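Local structure of tubulin-like protein CetZ1 (Haloferax volcanii, 4B46) at residues M1-G7 against G29-V35; G13-D17 against L47-P51; N169-K174 against Y183-E189. The protein binds and hydrolyses GTP as a tubulin-like cytoskeletal protein that controls archaeal cell shape and is needed to form the rod-shaped cells that swim efficiently. All blocks are in the same frame, centred on the assembly; numbering follows the deposited sequence.

Interaction 1: M1-G7 against G29-V35; sequences MKLAMIG and GIVRAAV
Leu3 and Ile30 begin a ladder of backbone hydrogen bonds that joins the two segments in parallel: Leu3 N reaches Ile30 O at 2.7 Å, nearly straight at 166°. Leu3 O then accepts Arg32 N at 2.9 Å, with a weaker bond from Ala33 N at 3.4 Å. This shared carbonyl marks a beta bulge, in which the register slips by one residue between Leu3-Val31 and Ala4-Ala33. Arg32, where the strand turns a corner just after the inverse gamma turn centred on Val31, is the extra residue. Beyond it the ladder is regular: Met5 N meets Ala33 O, Val35 N meets Met5 O, and Gly7 N closes on Val35 O at 2.8 Å. Short CA-H...O contacts, such as Ile6 CA to Val35 O at 3.2 Å, lie between these bonds.

The pairing unites the two strands of a right-handed beta-alpha-beta crossover, whose helix 9-26 lies over the Met5 and Ala34 face, as in the Rossmann-like GTPase domain of the tubulin/FtsZ family. Gly7 leads into the glycine-rich turn of the nucleotide site.

Apolar contacts differ on the two faces. On the helix side Met5 crosses Val31 at about a right angle; its CG lies anti to the carbonyl carbon (chi1 -65°) and the extended chain carries CE to 4.1 Å from Val31 CG2. Leu3 CD1 runs beside Ile30 CG2. On the other face Ile6 and Val35 lie side by side, and Phe101 packs against Ile6.

The polar ends of Lys2 and Arg32 lead away to Glu97: NZ bonds to its O and NE forms a salt bridge with its OE1.

Interaction 2: G13-D17 against L47-P51; sequences GKVVD and LKNIP. With GDP (guanosine-5'-diphosphate), chain B.
Asp17 lays its carboxylate against the backbone of Lys48, Asn49 and Ile50, whose N-H groups converge on it. OD2 takes Lys48 N at 2.8 Å and OD1 takes Asn49 N at the same 2.8 Å, each on the syn side and only 16-20° out of the carboxylate plane. With both oxygens engaged, the group is held against rotation about its last torsion; Ile50 N adds a weak bond to OD1 at 3.2 Å. Three converging amides would be expected to stabilise the negative charge of this buried aspartate.

The Asn49 side chain adds a bond of its own. Its ND2 reaches Asp17 O at 3.0 Å, coming from above the carbonyl plane, and at 140° the bond is not straight. The Asn49 CG sits anti to its own carbonyl carbon (chi1 -53°), a turn that brings the amide over the helix backbone.

Apolar groups fill in beside this polar cluster. Leu47 CD2 rests 3.6 Å from Gly13 O. The side chains of Ile50 and Val16 cross at about a right angle, CD1 of Ile50 3.8 Å from CG1 of Val16, and both residues also pack on strand 31-38, at Ala36 and Ala34 respectively.

Lys14 leaves the helix on another side, toward O6 of the guanine. Helix 9-26, which follows the glycine-rich turn of a Rossmann-like nucleotide site, is thus tied through Asp17 to the loop leading into strand 55-57.

Interaction 3: N169-K174 against Y183-E189; sequences NDAWRK and YDEINEE. With GDP (guanosine-5'-diphosphate), chain B.
Lys174 and Glu189 approach each other from opposite directions, and NZ closes a salt bridge on OE1 at 2.6 Å, meeting it on the syn side and 24° out of the carboxylate plane. The same NZ bonds to Trp172 O at 3.0 Å, so the ammonium is shared between a carboxylate and a carbonyl of its own loop. To get there the lysine chain bends at three successive torsions, passing its CD within 3.2 Å of Glu185 OE1 and sliding past Ile186 in the opposite direction.

The Glu189 carboxylate stands steeply to the Trp172 indole, their planes 78° apart, with OE1 3.5 Å from CE3. The indole NE1 bonds to Leu283 O. Ile186 reaches two residues of the loop: CG1 lies against Trp172 O, whereas CG2, anti to the backbone N, reaches toward Asn169 OD1 and the guanine N2.

The flat groups are organised round the guanine. Tyr183 lays one ring face over the base, with guanine C5 3.5 Å above the ring plane, over the centre of the Tyr183 ring. Asn169 sends ND2 to guanine N3 at 3.0 Å, nearly straight at 170°, while its OD1 accepts N2. From the helix, Asn187 OD1 takes N1 at 2.7 Å and, weakly, N2, and ND2 donates to O6. A water bound to Tyr183 OH makes a weak bond with Asn169 ND2. The tyrosine face and the two asparagines form part of the guanine pocket of the tubulin/FtsZ GTPase fold.

Interactions 1 and 2 both draw on the first beta-alpha-beta unit, interaction 2 through helix 9-26, and they touch one another: Val16 of that helix packs on Met5 and Ala34 of the paired strands. Interaction 1 is the buried member, held mainly by backbone bonds within the sheet. Interaction 2, partly buried, joins the covering helix to a loop through one carboxylate and several amides. Interaction 3, also partly buried, lies about 22 Å from interaction 1, between centres, and makes no contact with it; its loop and helix 179-198 meet through an ion pair and apolar packing. Interactions 2 and 3 converge on GDP, where Lys14 lies beside Tyr183 and Val15 packs against Asn187, bringing two helices together at the guanine.

Interaction 1: M1-G7 against G29-V35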
# COMPACT_ATOMS: atom_id res chain seq x y z
N MET A 1 5.04 -9.26 9.33
CA MET A 1 3.76 -9.75 8.86
C MET A 1 3.91 -10.43 7.50
O MET A 1 4.58 -9.91 6.60
CB MET A 1 2.78 -8.58 8.77
CG MET A 1 1.38 -8.97 8.43
SD MET A 1 0.28 -7.59 8.72
CE MET A 1 -1.29 -8.30 8.21
N LYS A 2 3.27 -11.58 7.35
CA LYS A 2 3.39 -12.37 6.13
C LYS A 2 2.26 -12.04 5.17
O LYS A 2 1.09 -12.20 5.53
CB LYS A 2 3.37 -13.87 6.46
CG LYS A 2 4.57 -14.31 7.28
CD LYS A 2 4.48 -15.79 7.60
CE LYS A 2 3.36 -16.07 8.59
NZ LYS A 2 3.13 -17.54 8.74
N LEU A 3 2.61 -11.58 3.97
CA LEU A 3 1.61 -11.15 3.01
C LEU A 3 1.60 -11.97 1.73
O LEU A 3 2.64 -12.43 1.27
CB LEU A 3 1.82 -9.67 2.63
CG LEU A 3 1.73 -8.63 3.74
CD1 LEU A 3 2.05 -7.24 3.21
CD2 LEU A 3 0.34 -8.65 4.35
N ALA A 4 0.40 -12.16 1.18
CA ALA A 4 0.25 -12.55 -0.22
C ALA A 4 -0.00 -11.28 -1.04
O ALA A 4 -1.07 -10.68 -0.96
CB ALA A 4 -0.90 -13.52 -0.37
N MET A 5 0.99 -10.86 -1.81
CA MET A 5 0.87 -9.66 -2.61
C MET A 5 0.45 -9.95 -4.05
O MET A 5 1.08 -10.77 -4.72
CB MET A 5 2.19 -8.90 -2.65
CG MET A 5 2.64 -8.38 -1.33
SD MET A 5 3.72 -6.94 -1.60
CE MET A 5 4.05 -6.56 0.12
N ILE A 6 -0.59 -9.26 -4.51
CA ILE A 6 -1.00 -9.34 -5.91
C ILE A 6 -0.97 -7.96 -6.54
O ILE A 6 -1.72 -7.07 -6.13
CB ILE A 6 -2.41 -9.95 -6.09
CG1 ILE A 6 -2.51 -11.31 -5.40
CG2 ILE A 6 -2.74 -10.08 -7.59
CD1 ILE A 6 -3.25 -11.28 -4.11
N GLY A 7 -0.10 -7.78 -7.52
CA GLY A 7 -0.04 -6.54 -8.28
C GLY A 7 -0.99 -6.63 -9.46
O GLY A 7 -1.01 -7.64 -10.17
N GLY A 29 11.10 -11.31 5.36
CA GLY A 29 10.07 -12.32 5.53
C GLY A 29 8.65 -11.84 5.28
O GLY A 29 7.69 -12.44 5.76
N ILE A 30 8.51 -10.75 4.53
CA ILE A 30 7.20 -10.14 4.30
C ILE A 30 6.40 -10.74 3.14
O ILE A 30 5.21 -11.05 3.28
CB ILE A 30 7.35 -8.64 4.04
CG1 ILE A 30 8.00 -7.94 5.23
CG2 ILE A 30 6.00 -8.01 3.73
CD1 ILE A 30 8.46 -6.55 4.91
N VAL A 31 7.04 -10.87 1.99
CA VAL A 31 6.32 -11.31 0.79
C VAL A 31 6.36 -12.83 0.68
O VAL A 31 7.27 -13.41 0.08
CB VAL A 31 6.93 -10.68 -0.48
CG1 VAL A 31 6.01 -10.91 -1.67
CG2 VAL A 31 7.16 -9.18 -0.26
N ARG A 32 5.37 -13.48 1.29
CA ARG A 32 5.32 -14.93 1.32
C ARG A 32 4.89 -15.46 -0.04
O ARG A 32 5.24 -16.59 -0.43
CB ARG A 32 4.35 -15.40 2.41
CG ARG A 32 4.27 -16.91 2.55
CD ARG A 32 5.60 -17.52 2.97
NE ARG A 32 5.62 -18.97 2.78
CZ ARG A 32 6.37 -19.59 1.88
NH1 ARG A 32 7.17 -18.90 1.08
NH2 ARG A 32 6.33 -20.92 1.77
N ALA A 33 4.14 -14.64 -0.77
CA ALA A 33 3.75 -14.98 -2.14
C ALA A 33 3.57 -13.71 -2.94
O ALA A 33 3.02 -12.73 -2.44
CB ALA A 33 2.46 -15.77 -2.13
N ALA A 34 4.02 -13.72 -4.18
CA ALA A 34 3.81 -12.58 -5.06
C ALA A 34 3.23 -13.01 -6.40
O ALA A 34 3.70 -13.97 -7.02
CB ALA A 34 5.09 -11.79 -5.24
N VAL A 35 2.18 -12.32 -6.84
CA VAL A 35 1.51 -12.60 -8.10
C VAL A 35 1.27 -11.28 -8.84
O VAL A 35 1.02 -10.26 -8.21
CB VAL A 35 0.16 -13.35 -7.86
CG1 VAL A 35 -0.66 -13.44 -9.13
CG2 VAL A 35 0.42 -14.76 -7.28

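Interaction 2: G13-D17 against L47-P51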
# COMPACT_ATOMS: atom_id res chain seq x y z
N GLY A 13 2.08 -4.13 -10.64
CA GLY A 13 3.08 -5.12 -10.95
C GLY A 13 4.49 -4.67 -10.59
O GLY A 13 5.26 -5.43 -9.98
N LYS A 14 4.83 -3.44 -10.96
CA LYS A 14 6.17 -2.91 -10.71
C LYS A 14 6.41 -2.71 -9.21
O LYS A 14 7.51 -2.92 -8.70
CB LYS A 14 6.39 -1.59 -11.47
CG LYS A 14 6.48 -1.77 -12.99
CD LYS A 14 6.35 -0.45 -13.73
CE LYS A 14 7.48 0.51 -13.37
NZ LYS A 14 7.31 1.83 -14.06
N VAL A 15 5.37 -2.30 -8.50
CA VAL A 15 5.50 -2.09 -7.06
C VAL A 15 5.69 -3.41 -6.32
O VAL A 15 6.58 -3.52 -5.46
CB VAL A 15 4.30 -1.28 -6.51
CG1 VAL A 15 4.30 -1.26 -4.96
CG2 VAL A 15 4.36 0.15 -7.08
N VAL A 16 4.89 -4.42 -6.66
CA VAL A 16 5.05 -5.74 -6.06
C VAL A 16 6.41 -6.34 -6.39
O VAL A 16 7.07 -6.93 -5.52
CB VAL A 16 3.91 -6.70 -6.46
CG1 VAL A 16 4.21 -8.14 -5.96
CG2 VAL A 16 2.60 -6.21 -5.86
N ASP A 17 6.85 -6.16 -7.64
CA ASP A 17 8.17 -6.61 -8.07
C ASP A 17 9.26 -6.00 -7.18
O ASP A 17 10.18 -6.68 -6.73
CB ASP A 17 8.41 -6.20 -9.53
CG ASP A 17 9.28 -7.19 -10.30
OD1 ASP A 17 9.20 -8.41 -10.04
OD2 ASP A 17 10.04 -6.75 -11.20
N LEU A 47 8.81 -7.77 -15.78
CA LEU A 47 9.03 -7.99 -14.35
C LEU A 47 10.27 -8.83 -14.14
O LEU A 47 10.68 -9.59 -15.03
CB LEU A 47 7.82 -8.65 -13.71
CG LEU A 47 6.55 -7.83 -13.87
CD1 LEU A 47 5.35 -8.62 -13.40
CD2 LEU A 47 6.66 -6.51 -13.10
N LYS A 48 10.89 -8.70 -12.98
CA LYS A 48 12.20 -9.28 -12.75
C LYS A 48 12.21 -10.32 -11.64
O LYS A 48 13.01 -11.25 -11.65
CB LYS A 48 13.21 -8.17 -12.42
CG LYS A 48 13.38 -7.14 -13.52
CD LYS A 48 14.26 -5.99 -13.06
CE LYS A 48 14.43 -4.95 -14.16
NZ LYS A 48 15.16 -5.48 -15.34
N ASN A 49 11.31 -10.15 -10.68
CA ASN A 49 11.39 -10.89 -9.43
C ASN A 49 10.20 -11.81 -9.18
O ASN A 49 10.26 -12.70 -8.34
CB ASN A 49 11.52 -9.90 -8.28
CG ASN A 49 12.67 -8.94 -8.49
OD1 ASN A 49 13.80 -9.36 -8.69
ND2 ASN A 49 12.37 -7.65 -8.48
N ILE A 50 9.11 -11.57 -9.89
CA ILE A 50 7.93 -12.39 -9.75
C ILE A 50 8.05 -13.61 -10.65
O ILE A 50 8.31 -13.48 -11.84
CB ILE A 50 6.67 -11.57 -10.07
CG1 ILE A 50 6.57 -10.40 -9.08
CG2 ILE A 50 5.42 -12.44 -10.03
CD1 ILE A 50 5.39 -9.51 -9.26
N PRO A 51 7.88 -14.82 -10.08
CA PRO A 51 8.02 -16.06 -10.86
C PRO A 51 7.11 -16.07 -12.09
O PRO A 51 5.98 -15.59 -12.02
CB PRO A 51 7.56 -17.14 -9.87
CG PRO A 51 7.80 -16.55 -8.52
CD PRO A 51 7.52 -15.08 -8.67
PB GDP B . -3.07 -0.24 -15.97
O1B GDP B . -4.09 -0.12 -17.06
O2B GDP B . -2.00 -1.26 -16.29
O3B GDP B . -3.80 -0.59 -14.69
O3A GDP B . -2.42 1.21 -15.87
PA GDP B . -1.01 1.53 -15.19
O1A GDP B . -0.76 0.67 -14.00
O2A GDP B . 0.08 1.44 -16.22
O5' GDP B . -1.23 3.08 -14.78
C5' GDP B . -2.26 3.37 -13.84
C4' GDP B . -1.84 4.55 -12.98
O4' GDP B . -0.76 4.16 -12.14
C3' GDP B . -1.25 5.68 -13.80
O3' GDP B . -2.31 6.54 -14.18
C2' GDP B . -0.25 6.35 -12.86
O2' GDP B . -0.93 7.24 -11.97
C1' GDP B . 0.19 5.23 -11.96
N9 GDP B . 1.46 4.57 -12.29
C8 GDP B . 1.81 3.99 -13.45
N7 GDP B . 3.03 3.40 -13.34
C5 GDP B . 3.45 3.59 -12.06
C6 GDP B . 4.63 3.22 -11.25
O6 GDP B . 5.59 2.56 -11.74
N1 GDP B . 4.64 3.62 -9.97
C2 GDP B . 3.65 4.33 -9.41
N2 GDP B . 3.77 4.70 -8.11
N3 GDP B . 2.54 4.70 -10.08
C4 GDP B . 2.40 4.35 -11.38

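Interaction 3: N169-K174 against Y183-E189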
# COMPACT_ATOMS: atom_id res chain seq x y z
N ASN A 169 0.37 9.57 -5.80
CA ASN A 169 1.44 10.07 -6.67
C ASN A 169 1.47 11.59 -6.77
O ASN A 169 2.53 12.18 -6.95
CB ASN A 169 1.33 9.52 -8.10
CG ASN A 169 1.79 8.07 -8.21
OD1 ASN A 169 2.39 7.51 -7.28
ND2 ASN A 169 1.51 7.46 -9.36
N ASP A 170 0.31 12.23 -6.68
CA ASP A 170 0.27 13.68 -6.86
C ASP A 170 1.06 14.42 -5.76
O ASP A 170 1.59 15.52 -5.99
CB ASP A 170 -1.16 14.20 -6.92
CG ASP A 170 -1.24 15.65 -7.36
OD1 ASP A 170 -0.68 15.97 -8.42
OD2 ASP A 170 -1.86 16.46 -6.65
N ALA A 171 1.16 13.82 -4.58
CA ALA A 171 1.88 14.44 -3.47
C ALA A 171 3.37 14.14 -3.55
O ALA A 171 4.16 14.72 -2.82
CB ALA A 171 1.32 13.95 -2.13
N TRP A 172 3.75 13.20 -4.41
CA TRP A 172 5.13 12.74 -4.47
C TRP A 172 5.76 12.93 -5.85
O TRP A 172 6.74 12.27 -6.20
CB TRP A 172 5.20 11.27 -4.05
CG TRP A 172 4.81 11.07 -2.60
CD1 TRP A 172 3.56 10.94 -2.10
CD2 TRP A 172 5.70 10.98 -1.48
NE1 TRP A 172 3.60 10.78 -0.73
CE2 TRP A 172 4.91 10.79 -0.33
CE3 TRP A 172 7.09 11.04 -1.34
CZ2 TRP A 172 5.47 10.67 0.95
CZ3 TRP A 172 7.64 10.91 -0.08
CH2 TRP A 172 6.83 10.72 1.05
N ARG A 173 5.19 13.83 -6.65
CA ARG A 173 5.70 14.05 -8.00
C ARG A 173 7.16 14.49 -8.02
O ARG A 173 7.62 15.21 -7.13
CB ARG A 173 4.82 15.04 -8.76
CG ARG A 173 3.55 14.42 -9.30
CD ARG A 173 2.35 15.33 -9.16
NE ARG A 173 2.41 16.49 -10.02
CZ ARG A 173 2.16 17.73 -9.63
NH1 ARG A 173 1.83 17.97 -8.36
NH2 ARG A 173 2.23 18.73 -10.49
N LYS A 174 7.90 14.01 -9.02
CA LYS A 174 9.30 14.36 -9.16
C LYS A 174 9.43 15.20 -10.44
O LYS A 174 9.30 14.69 -11.55
CB LYS A 174 10.16 13.09 -9.20
CG LYS A 174 9.60 11.97 -8.32
CD LYS A 174 10.65 11.34 -7.41
CE LYS A 174 10.61 11.89 -5.97
NZ LYS A 174 9.45 11.40 -5.13
N TYR A 183 8.81 7.42 -11.52
CA TYR A 183 8.16 6.23 -10.96
C TYR A 183 9.15 5.33 -10.23
O TYR A 183 8.81 4.75 -9.20
CB TYR A 183 7.41 5.43 -12.04
CG TYR A 183 6.12 6.09 -12.51
CD1 TYR A 183 5.31 6.77 -11.61
CD2 TYR A 183 5.72 6.02 -13.84
CE1 TYR A 183 4.13 7.37 -12.03
CE2 TYR A 183 4.54 6.61 -14.26
CZ TYR A 183 3.76 7.29 -13.35
OH TYR A 183 2.59 7.89 -13.76
N ASP A 184 10.37 5.22 -10.75
CA ASP A 184 11.40 4.42 -10.08
C ASP A 184 11.69 4.93 -8.67
O ASP A 184 11.85 4.15 -7.74
CB ASP A 184 12.71 4.40 -10.88
CG ASP A 184 12.61 3.56 -12.14
OD1 ASP A 184 11.63 2.81 -12.28
OD2 ASP A 184 13.53 3.67 -12.99
N GLU A 185 11.77 6.25 -8.53
CA GLU A 185 12.04 6.82 -7.22
C GLU A 185 10.80 6.75 -6.35
O GLU A 185 10.90 6.43 -5.16
CB GLU A 185 12.57 8.26 -7.34
CG GLU A 185 13.89 8.30 -8.09
CD GLU A 185 14.37 9.71 -8.38
OE1 GLU A 185 13.69 10.68 -7.98
OE2 GLU A 185 15.43 9.84 -9.03
N ILE A 186 9.64 7.01 -6.93
CA ILE A 186 8.39 6.87 -6.18
C ILE A 186 8.18 5.45 -5.66
O ILE A 186 7.81 5.25 -4.50
CB ILE A 186 7.17 7.33 -7.00
CG1 ILE A 186 7.21 8.85 -7.20
CG2 ILE A 186 5.87 6.91 -6.30
CD1 ILE A 186 6.24 9.36 -8.27
N ASN A 187 8.44 4.46 -6.51
CA ASN A 187 8.29 3.07 -6.09
C ASN A 187 9.22 2.69 -4.94
O ASN A 187 8.86 1.87 -4.10
CB ASN A 187 8.46 2.10 -7.27
CG ASN A 187 7.38 2.26 -8.32
OD1 ASN A 187 6.36 2.91 -8.08
ND2 ASN A 187 7.58 1.65 -9.48
N GLU A 188 10.42 3.28 -4.90
CA GLU A 188 11.34 3.10 -3.78
C GLU A 188 10.75 3.68 -2.50
O GLU A 188 10.83 3.07 -1.43
CB GLU A 188 12.67 3.79 -4.05
CG GLU A 188 13.59 3.06 -5.00
CD GLU A 188 14.48 2.05 -4.30
OE1 GLU A 188 14.25 1.78 -3.10
OE2 GLU A 188 15.42 1.54 -4.94
N GLU A 189 10.17 4.86 -2.61
CA GLU A 189 9.52 5.53 -1.48
C GLU A 189 8.35 4.71 -0.96
O GLU A 189 8.14 4.60 0.25
CB GLU A 189 9.08 6.94 -1.89
CG GLU A 189 10.27 7.86 -2.20
CD GLU A 189 9.86 9.20 -2.79
OE1 GLU A 189 9.00 9.23 -3.70
OE2 GLU A 189 10.41 10.22 -2.36
PB GDP B . -3.07 -0.24 -15.97
O1B GDP B . -4.09 -0.12 -17.06
O2B GDP B . -2.00 -1.26 -16.29
O3B GDP B . -3.80 -0.59 -14.69
O3A GDP B . -2.42 1.21 -15.87
PA GDP B . -1.01 1.53 -15.19
O1A GDP B . -0.76 0.67 -14.00
O2A GDP B . 0.08 1.44 -16.22
O5' GDP B . -1.23 3.08 -14.78
C5' GDP B . -2.26 3.37 -13.84
C4' GDP B . -1.84 4.55 -12.98
O4' GDP B . -0.76 4.16 -12.14
C3' GDP B . -1.25 5.68 -13.80
O3' GDP B . -2.31 6.54 -14.18
C2' GDP B . -0.25 6.35 -12.86
O2' GDP B . -0.93 7.24 -11.97
C1' GDP B . 0.19 5.23 -11.96
N9 GDP B . 1.46 4.57 -12.29
C8 GDP B . 1.81 3.99 -13.45
N7 GDP B . 3.03 3.40 -13.34
C5 GDP B . 3.45 3.59 -12.06
C6 GDP B . 4.63 3.22 -11.25
O6 GDP B . 5.59 2.56 -11.74
N1 GDP B . 4.64 3.62 -9.97
C2 GDP B . 3.65 4.33 -9.41
N2 GDP B . 3.77 4.70 -8.11
N3 GDP B . 2.54 4.70 -10.08
C4 GDP B . 2.40 4.35 -11.38
O HOH W 1 1.84 9.84 -11.74